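Local coordinates for protein adhesin A (Fusobacterium nucleatum, PDB 3ETZ) that acts as a cell-surface adhesin, folding into an elongated antiparallel helical hairpin that oligomerises, probably to mediate bacterial attachment to host cells, at residues Gln58-Glu63 / Gln74-Lys79. The protein carries 1 engineered substitution. Sequence-based numbering, arbitrary orientation.
Sequences QRLQAE and QEAASK. Engineered in segment 74-79: Ala76 (natural residue Leu).
Leu60 and Ala77 face each other where two helical segments, 58-63 and 74-79, run roughly antiparallel, with 148° between their directions and their axes 8.3 Å apart; the CA atoms of this pair lie only 5.5 Å from each other. The small methyl of Ala77 is consistent with so close an approach. Its CB points at the other helix and lies 3.9 Å from CB of Leu60, so the two side chains meet at their roots. Further out, Leu60 turns its isobutyl group to one flank of Ala77. With CG anti to the carbonyl carbon (chi1 -69°), CD1 reaches across to the Ala76-Ala77 step, 3.9 Å from CB of Ala76 and 4.0 Å from the backbone N of Ala77. Ala76 is an engineered residue in place of the natural leucine, and here its single methyl meets the leucine branch from beside the interface. Gln61 borders the other flank of Ala77. Its CG stands anti to the backbone N (chi1 -170°) and the chain then bends at chi2, which carries the amide toward segment 74-79; OE1 comes to rest 3.7 Å from CB of Ala77, a van der Waals contact rather than a polar one. The buried Ala77 methyl is thus bordered by an aliphatic chain and by an amide, and apolar contact dominates this interface of 204 Å². Leu60 also touches Tyr73 and Tyr80 of helix 70-108, which extend its apolar surroundings along that helix. The contact lies near the turn of the hairpin, joining the C-terminal end of helix 5-63 to the early turns of helix 70-108; at the end of segment 58-63, Glu63 forms a salt bridge with Arg67 in the connection between the two antiparallel helices.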
loop_
_atom_site.group_PDB
_atom_site.type_symbol
_atom_site.label_atom_id
_atom_site.label_comp_id
_atom_site.label_asym_id
_atom_site.label_seq_id
_atom_site.Cartn_x
_atom_site.Cartn_y
_atom_site.Cartn_z
ATOM N N GLN A 58 -7.095 -0.129 -24.005
ATOM C CA GLN A 58 -8.045 -0.989 -24.700
ATOM C C GLN A 58 -8.510 -0.350 -26.016
ATOM O O GLN A 58 -8.625 -1.026 -27.033
ATOM C CB GLN A 58 -9.221 -1.281 -23.762
ATOM C CG GLN A 58 -8.781 -2.266 -22.633
ATOM C CD GLN A 58 -9.801 -2.448 -21.542
ATOM O OE1 GLN A 58 -10.985 -2.206 -21.742
ATOM N NE2 GLN A 58 -9.344 -2.897 -20.376
ATOM N N ARG A 59 -8.763 0.959 -25.998
ATOM C CA ARG A 59 -9.187 1.653 -27.200
ATOM C C ARG A 59 -8.060 1.661 -28.223
ATOM O O ARG A 59 -8.296 1.421 -29.398
ATOM C CB ARG A 59 -9.604 3.088 -26.879
ATOM C CG ARG A 59 -10.034 3.908 -28.120
ATOM C CD ARG A 59 -10.581 5.283 -27.717
ATOM N NE ARG A 59 -9.553 6.121 -27.090
ATOM C CZ ARG A 59 -9.532 6.459 -25.799
ATOM N NH1 ARG A 59 -10.488 6.032 -24.982
ATOM N NH2 ARG A 59 -8.554 7.231 -25.325
ATOM N N LEU A 60 -6.833 1.944 -27.780
ATOM C CA LEU A 60 -5.705 1.955 -28.699
ATOM C C LEU A 60 -5.633 0.605 -29.400
ATOM O O LEU A 60 -5.448 0.551 -30.624
ATOM C CB LEU A 60 -4.378 2.208 -27.961
ATOM C CG LEU A 60 -4.199 3.613 -27.367
ATOM C CD1 LEU A 60 -2.957 3.668 -26.431
ATOM C CD2 LEU A 60 -4.048 4.611 -28.501
ATOM N N GLN A 61 -5.791 -0.473 -28.633
ATOM C CA GLN A 61 -5.703 -1.816 -29.199
ATOM C C GLN A 61 -6.810 -2.085 -30.204
ATOM O O GLN A 61 -6.545 -2.579 -31.287
ATOM C CB GLN A 61 -5.748 -2.890 -28.097
ATOM C CG GLN A 61 -5.416 -4.318 -28.601
ATOM C CD GLN A 61 -4.004 -4.419 -29.210
ATOM O OE1 GLN A 61 -2.993 -4.287 -28.501
ATOM N NE2 GLN A 61 -3.936 -4.639 -30.527
ATOM N N ALA A 62 -8.044 -1.760 -29.839
ATOM C CA ALA A 62 -9.189 -2.004 -30.690
ATOM C C ALA A 62 -9.152 -1.172 -31.967
ATOM O O ALA A 62 -9.616 -1.621 -33.017
ATOM C CB ALA A 62 -10.482 -1.723 -29.922
ATOM N N GLU A 63 -8.596 0.037 -31.877
ATOM C CA GLU A 63 -8.526 0.916 -33.032
ATOM C C GLU A 63 -7.349 0.691 -33.970
ATOM O O GLU A 63 -7.437 1.023 -35.145
ATOM C CB GLU A 63 -8.466 2.388 -32.591
ATOM C CG GLU A 63 -9.659 2.889 -31.812
ATOM C CD GLU A 63 -9.527 4.361 -31.478
ATOM O OE1 GLU A 63 -8.379 4.865 -31.470
ATOM O OE2 GLU A 63 -10.563 5.008 -31.210
ATOM N N GLN A 74 -0.284 0.201 -31.991
ATOM C CA GLN A 74 0.016 -1.109 -31.415
ATOM C C GLN A 74 1.096 -0.982 -30.357
ATOM O O GLN A 74 1.016 -1.591 -29.294
ATOM C CB GLN A 74 0.492 -2.087 -32.507
ATOM C CG GLN A 74 -0.555 -2.365 -33.584
ATOM C CD GLN A 74 -0.116 -3.426 -34.595
ATOM O OE1 GLN A 74 1.026 -3.421 -35.075
ATOM N NE2 GLN A 74 -1.031 -4.328 -34.934
ATOM N N GLU A 75 2.119 -0.207 -30.663
ATOM C CA GLU A 75 3.211 -0.004 -29.727
ATOM C C GLU A 75 2.725 0.754 -28.482
ATOM O O GLU A 75 3.107 0.430 -27.375
ATOM C CB GLU A 75 4.331 0.770 -30.405
ATOM C CG GLU A 75 5.534 0.976 -29.527
ATOM C CD GLU A 75 6.700 1.589 -30.284
ATOM O OE1 GLU A 75 6.896 1.225 -31.465
ATOM O OE2 GLU A 75 7.433 2.419 -29.699
ATOM N N ALA A 76 1.882 1.762 -28.668
ATOM C CA ALA A 76 1.372 2.520 -27.528
ATOM C C ALA A 76 0.512 1.628 -26.614
ATOM O O ALA A 76 0.598 1.707 -25.382
ATOM C CB ALA A 76 0.561 3.722 -28.025
ATOM N N ALA A 77 -0.298 0.763 -27.219
ATOM C CA ALA A 77 -1.181 -0.124 -26.464
ATOM C C ALA A 77 -0.334 -1.101 -25.654
ATOM O O ALA A 77 -0.601 -1.376 -24.480
ATOM C CB ALA A 77 -2.086 -0.887 -27.419
ATOM N N SER A 78 0.704 -1.612 -26.296
ATOM C CA SER A 78 1.603 -2.545 -25.647
ATOM C C SER A 78 2.404 -1.905 -24.494
ATOM O O SER A 78 2.632 -2.552 -23.465
ATOM C CB SER A 78 2.550 -3.151 -26.693
ATOM O OG SER A 78 3.441 -4.062 -26.079
ATOM N N LYS A 79 2.832 -0.653 -24.654
ATOM C CA LYS A 79 3.589 -0.010 -23.590
ATOM C C LYS A 79 2.664 0.343 -22.443
ATOM O O LYS A 79 3.082 0.317 -21.268
ATOM C CB LYS A 79 4.335 1.223 -24.103
ATOM C CG LYS A 79 5.496 0.832 -25.031
ATOM C CD LYS A 79 6.496 1.952 -25.235
ATOM C CE LYS A 79 5.904 3.138 -25.980
ATOM N NZ LYS A 79 6.942 4.193 -26.180
#